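Long-range contact in acetylated cis-Golgi protein, involved in ER-to-Golgi transport (Saccharomyces cerevisiae, PDB 6G8Y), which is the yeast homologue of the Golgi-stacking protein GRASP65 and probably binds golgin-type partners through its PDZ domains in ER-to-Golgi transport: residues F64-V74 against F84-I92. Numbering follows the deposited sequence.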
loop_
_atom_site.group_PDB
_atom_site.type_symbol
_atom_site.label_atom_id
_atom_site.label_comp_id
_atom_site.label_asym_id
_atom_site.label_seq_id
_atom_site.Cartn_x
_atom_site.Cartn_y
_atom_site.Cartn_z
ATOM N N PHE A 64 -8.805 -4.368 7.298
ATOM C CA PHE A 64 -9.789 -4.786 6.272
ATOM C C PHE A 64 -11.108 -5.216 6.909
ATOM O O PHE A 64 -12.193 -4.828 6.441
ATOM C CB PHE A 64 -9.181 -5.861 5.344
ATOM C CG PHE A 64 -8.395 -5.285 4.201
ATOM C CD1 PHE A 64 -7.216 -4.593 4.399
ATOM C CD2 PHE A 64 -8.881 -5.418 2.914
ATOM C CE1 PHE A 64 -6.534 -4.041 3.325
ATOM C CE2 PHE A 64 -8.190 -4.882 1.840
ATOM C CZ PHE A 64 -7.038 -4.164 2.049
ATOM N N ASN A 65 -11.021 -5.966 7.996
ATOM C CA ASN A 65 -12.259 -6.492 8.593
ATOM C C ASN A 65 -13.072 -5.377 9.268
ATOM O O ASN A 65 -14.307 -5.436 9.277
ATOM C CB ASN A 65 -11.967 -7.700 9.483
ATOM C CG ASN A 65 -11.655 -8.956 8.672
ATOM O OD1 ASN A 65 -11.979 -9.059 7.457
ATOM N ND2 ASN A 65 -11.042 -9.917 9.322
ATOM N N GLU A 66 -12.420 -4.309 9.704
ATOM C CA GLU A 66 -13.154 -3.136 10.195
ATOM C C GLU A 66 -13.985 -2.461 9.101
ATOM O O GLU A 66 -14.943 -1.741 9.374
ATOM C CB GLU A 66 -12.188 -2.143 10.831
ATOM C CG GLU A 66 -11.841 -2.532 12.265
ATOM C CD GLU A 66 -10.624 -1.840 12.840
ATOM O OE1 GLU A 66 -9.943 -2.463 13.689
ATOM O OE2 GLU A 66 -10.348 -0.681 12.476
ATOM N N HIS A 67 -13.631 -2.706 7.849
ATOM C CA HIS A 67 -14.320 -2.124 6.705
ATOM C C HIS A 67 -15.229 -3.104 5.970
ATOM O O HIS A 67 -15.723 -2.787 4.899
ATOM C CB HIS A 67 -13.266 -1.555 5.746
ATOM C CG HIS A 67 -12.546 -0.363 6.279
ATOM N ND1 HIS A 67 -11.519 -0.429 7.196
ATOM C CD2 HIS A 67 -12.777 0.962 6.075
ATOM C CE1 HIS A 67 -11.106 0.796 7.481
ATOM N NE2 HIS A 67 -11.863 1.662 6.822
ATOM N N CYS A 68 -15.491 -4.294 6.542
ATOM C CA CYS A 68 -16.373 -5.264 5.899
ATOM C C CYS A 68 -17.729 -4.609 5.634
ATOM O O CYS A 68 -18.295 -3.914 6.503
ATOM C CB CYS A 68 -16.548 -6.557 6.744
ATOM S SG CYS A 68 -15.166 -7.735 6.638
ATOM N N GLY A 69 -18.218 -4.774 4.412
ATOM C CA GLY A 69 -19.515 -4.208 4.034
ATOM C C GLY A 69 -19.503 -2.745 3.663
ATOM O O GLY A 69 -20.561 -2.156 3.457
ATOM N N ARG A 70 -18.316 -2.140 3.584
ATOM C CA ARG A 70 -18.212 -0.727 3.216
ATOM C C ARG A 70 -16.906 -0.529 2.443
ATOM O O ARG A 70 -16.278 -1.505 2.038
ATOM C CB ARG A 70 -18.366 0.184 4.452
ATOM C CG ARG A 70 -17.269 0.063 5.500
ATOM C CD ARG A 70 -17.579 0.921 6.720
ATOM N NE ARG A 70 -16.626 0.784 7.824
ATOM C CZ ARG A 70 -15.656 1.626 8.170
ATOM N NH1 ARG A 70 -15.386 2.733 7.487
ATOM N NH2 ARG A 70 -14.915 1.337 9.246
ATOM N N THR A 71 -16.500 0.719 2.243
ATOM C CA THR A 71 -15.409 1.074 1.384
ATOM C C THR A 71 -14.164 1.305 2.202
ATOM O O THR A 71 -14.181 2.008 3.222
ATOM C CB THR A 71 -15.763 2.387 0.639
ATOM O OG1 THR A 71 -16.998 2.150 -0.035
ATOM C CG2 THR A 71 -14.647 2.723 -0.295
ATOM N N LEU A 72 -13.045 0.747 1.728
ATOM C CA LEU A 72 -11.723 1.075 2.287
ATOM C C LEU A 72 -11.024 2.051 1.341
ATOM O O LEU A 72 -10.952 1.793 0.113
ATOM C CB LEU A 72 -10.880 -0.201 2.415
ATOM C CG LEU A 72 -9.424 -0.033 2.857
ATOM C CD1 LEU A 72 -9.357 0.441 4.284
ATOM C CD2 LEU A 72 -8.632 -1.328 2.688
ATOM N N LYS A 73 -10.465 3.106 1.925
ATOM C CA LYS A 73 -9.610 4.053 1.234
ATOM C C LYS A 73 -8.192 3.526 1.209
ATOM O O LYS A 73 -7.612 3.208 2.242
ATOM C CB LYS A 73 -9.657 5.393 1.945
ATOM C CG LYS A 73 -8.989 6.546 1.242
ATOM C CD LYS A 73 -9.504 7.824 1.924
ATOM C CE LYS A 73 -8.508 8.918 1.948
ATOM N NZ LYS A 73 -8.897 9.880 3.009
ATOM N N VAL A 74 -7.642 3.436 0.006
ATOM C CA VAL A 74 -6.305 2.918 -0.255
ATOM C C VAL A 74 -5.471 4.094 -0.743
ATOM O O VAL A 74 -5.813 4.731 -1.753
ATOM C CB VAL A 74 -6.372 1.813 -1.329
ATOM C CG1 VAL A 74 -5.002 1.235 -1.635
ATOM C CG2 VAL A 74 -7.343 0.728 -0.858
ATOM N N PHE A 84 0.620 11.258 -5.237
ATOM C CA PHE A 84 -0.304 10.498 -4.381
ATOM C C PHE A 84 -1.732 10.609 -4.880
ATOM O O PHE A 84 -2.145 11.666 -5.342
ATOM C CB PHE A 84 -0.295 11.042 -2.960
ATOM C CG PHE A 84 1.020 10.911 -2.252
ATOM C CD1 PHE A 84 1.982 11.925 -2.323
ATOM C CD2 PHE A 84 1.304 9.774 -1.490
ATOM C CE1 PHE A 84 3.184 11.807 -1.644
ATOM C CE2 PHE A 84 2.507 9.665 -0.799
ATOM C CZ PHE A 84 3.457 10.672 -0.895
ATOM N N ARG A 85 -2.501 9.527 -4.768
ATOM C CA ARG A 85 -3.951 9.608 -4.935
ATOM C C ARG A 85 -4.606 8.571 -4.042
ATOM O O ARG A 85 -3.933 7.688 -3.500
ATOM C CB ARG A 85 -4.398 9.358 -6.376
ATOM C CG ARG A 85 -4.157 7.939 -6.893
ATOM C CD ARG A 85 -4.697 7.770 -8.310
ATOM N NE ARG A 85 -4.768 6.355 -8.676
ATOM C CZ ARG A 85 -3.747 5.594 -9.082
ATOM N NH1 ARG A 85 -2.514 6.095 -9.211
ATOM N NH2 ARG A 85 -3.969 4.312 -9.330
ATOM N N ASP A 86 -5.922 8.664 -3.938
ATOM C CA ASP A 86 -6.689 7.708 -3.165
ATOM C C ASP A 86 -7.574 6.910 -4.080
ATOM O O ASP A 86 -8.268 7.472 -4.928
ATOM C CB ASP A 86 -7.600 8.403 -2.168
ATOM C CG ASP A 86 -6.856 9.198 -1.139
ATOM O OD1 ASP A 86 -5.720 8.849 -0.774
ATOM O OD2 ASP A 86 -7.438 10.204 -0.685
ATOM N N GLU A 87 -7.542 5.595 -3.924
ATOM C CA GLU A 87 -8.526 4.719 -4.547
ATOM C C GLU A 87 -9.444 4.170 -3.465
ATOM O O GLU A 87 -9.121 4.257 -2.279
ATOM C CB GLU A 87 -7.842 3.565 -5.298
ATOM C CG GLU A 87 -6.969 3.957 -6.497
ATOM C CD GLU A 87 -7.707 4.305 -7.787
ATOM O OE1 GLU A 87 -8.935 4.194 -7.883
ATOM O OE2 GLU A 87 -7.002 4.696 -8.745
ATOM N N TYR A 88 -10.567 3.607 -3.884
ATOM C CA TYR A 88 -11.589 3.093 -2.982
ATOM C C TYR A 88 -11.954 1.702 -3.417
ATOM O O TYR A 88 -12.161 1.458 -4.603
ATOM C CB TYR A 88 -12.808 4.009 -3.006
ATOM C CG TYR A 88 -12.514 5.324 -2.375
ATOM C CD1 TYR A 88 -12.572 5.495 -0.989
ATOM C CD2 TYR A 88 -12.118 6.399 -3.140
ATOM C CE1 TYR A 88 -12.272 6.704 -0.403
ATOM C CE2 TYR A 88 -11.804 7.617 -2.563
ATOM C CZ TYR A 88 -11.901 7.763 -1.192
ATOM O OH TYR A 88 -11.589 8.968 -0.593
ATOM N N ILE A 89 -12.031 0.781 -2.469
ATOM C CA ILE A 89 -12.385 -0.598 -2.821
ATOM C C ILE A 89 -13.434 -1.118 -1.856
ATOM O O ILE A 89 -13.356 -0.867 -0.646
ATOM C CB ILE A 89 -11.151 -1.512 -2.889
ATOM C CG1 ILE A 89 -11.518 -2.949 -3.301
ATOM C CG2 ILE A 89 -10.370 -1.478 -1.594
ATOM C CD1 ILE A 89 -10.489 -3.980 -2.897
ATOM N N SER A 90 -14.432 -1.818 -2.398
ATOM C CA SER A 90 -15.466 -2.429 -1.578
ATOM C C SER A 90 -14.928 -3.698 -0.923
ATOM O O SER A 90 -14.431 -4.608 -1.607
ATOM C CB SER A 90 -16.687 -2.782 -2.425
ATOM O OG SER A 90 -17.347 -1.607 -2.844
ATOM N N ILE A 91 -15.045 -3.753 0.398
ATOM C CA ILE A 91 -14.622 -4.921 1.174
ATOM C C ILE A 91 -15.841 -5.778 1.479
ATOM O O ILE A 91 -16.805 -5.286 2.035
ATOM C CB ILE A 91 -13.934 -4.472 2.482
ATOM C CG1 ILE A 91 -12.771 -3.502 2.177
ATOM C CG2 ILE A 91 -13.488 -5.678 3.321
ATOM C CD1 ILE A 91 -11.765 -3.996 1.143
ATOM N N ILE A 92 -15.813 -7.051 1.121
ATOM C CA ILE A 92 -16.998 -7.900 1.362
ATOM C C ILE A 92 -17.054 -8.330 2.824
ATOM O O ILE A 92 -16.047 -8.382 3.538
ATOM C CB ILE A 92 -17.112 -9.091 0.363
ATOM C CG1 ILE A 92 -16.107 -10.214 0.623
ATOM C CG2 ILE A 92 -16.979 -8.603 -1.067
ATOM C CD1 ILE A 92 -16.276 -11.399 -0.309
ATOM O OXT ILE A 92 -18.142 -8.634 3.303
HETATM O O HOH W 1 -18.788 -0.827 -0.273
#
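V74 N donates to E87 O at 2.8 Å, almost straight at 177°, and E87 N returns a bond to V74 O. L72 and I89 exchange the same pair of bonds; K73-Y88, between them, and T71-S90, beyond L72-I89, are non-hydrogen-bonded pairs. Past the strands, I91 N bonds to R70 O, and G69 N reaches I91 O at 2.8 Å, so the type II turn H67-R70, with G69 at positive phi, is tied to the C-terminal tail. This is the closing antiparallel hairpin of a PDZ-type domain: strand 71-78, which follows helix 57-66 through that turn, pairs with the final strand, 83-90. On one face Y88 lies alongside K73, whose CG sits 3.7 Å from Y88 CE1, and T71 CG2 meets the ring edge at Y88 CD1 (3.5 Å). With CG anti to the backbone N (chi1 -171°), K73 runs beside the ring; its NZ is paired with D40 and makes only a long salt bridge to D86 (K73 NZ to D86 OD2 4.0 Å). D86 OD1 is held by N75. Losing the lysine chain to an alanine here is likely to leave D40 and D86 without that positive charge and Y88 freer to turn. On the other face V74 CG2 touches I89 CG2. Beyond the paired residues, I91 points toward the 64-74 segment, its CD1 3.7 Å from F64 CD2 and its CG1 against L72 CB.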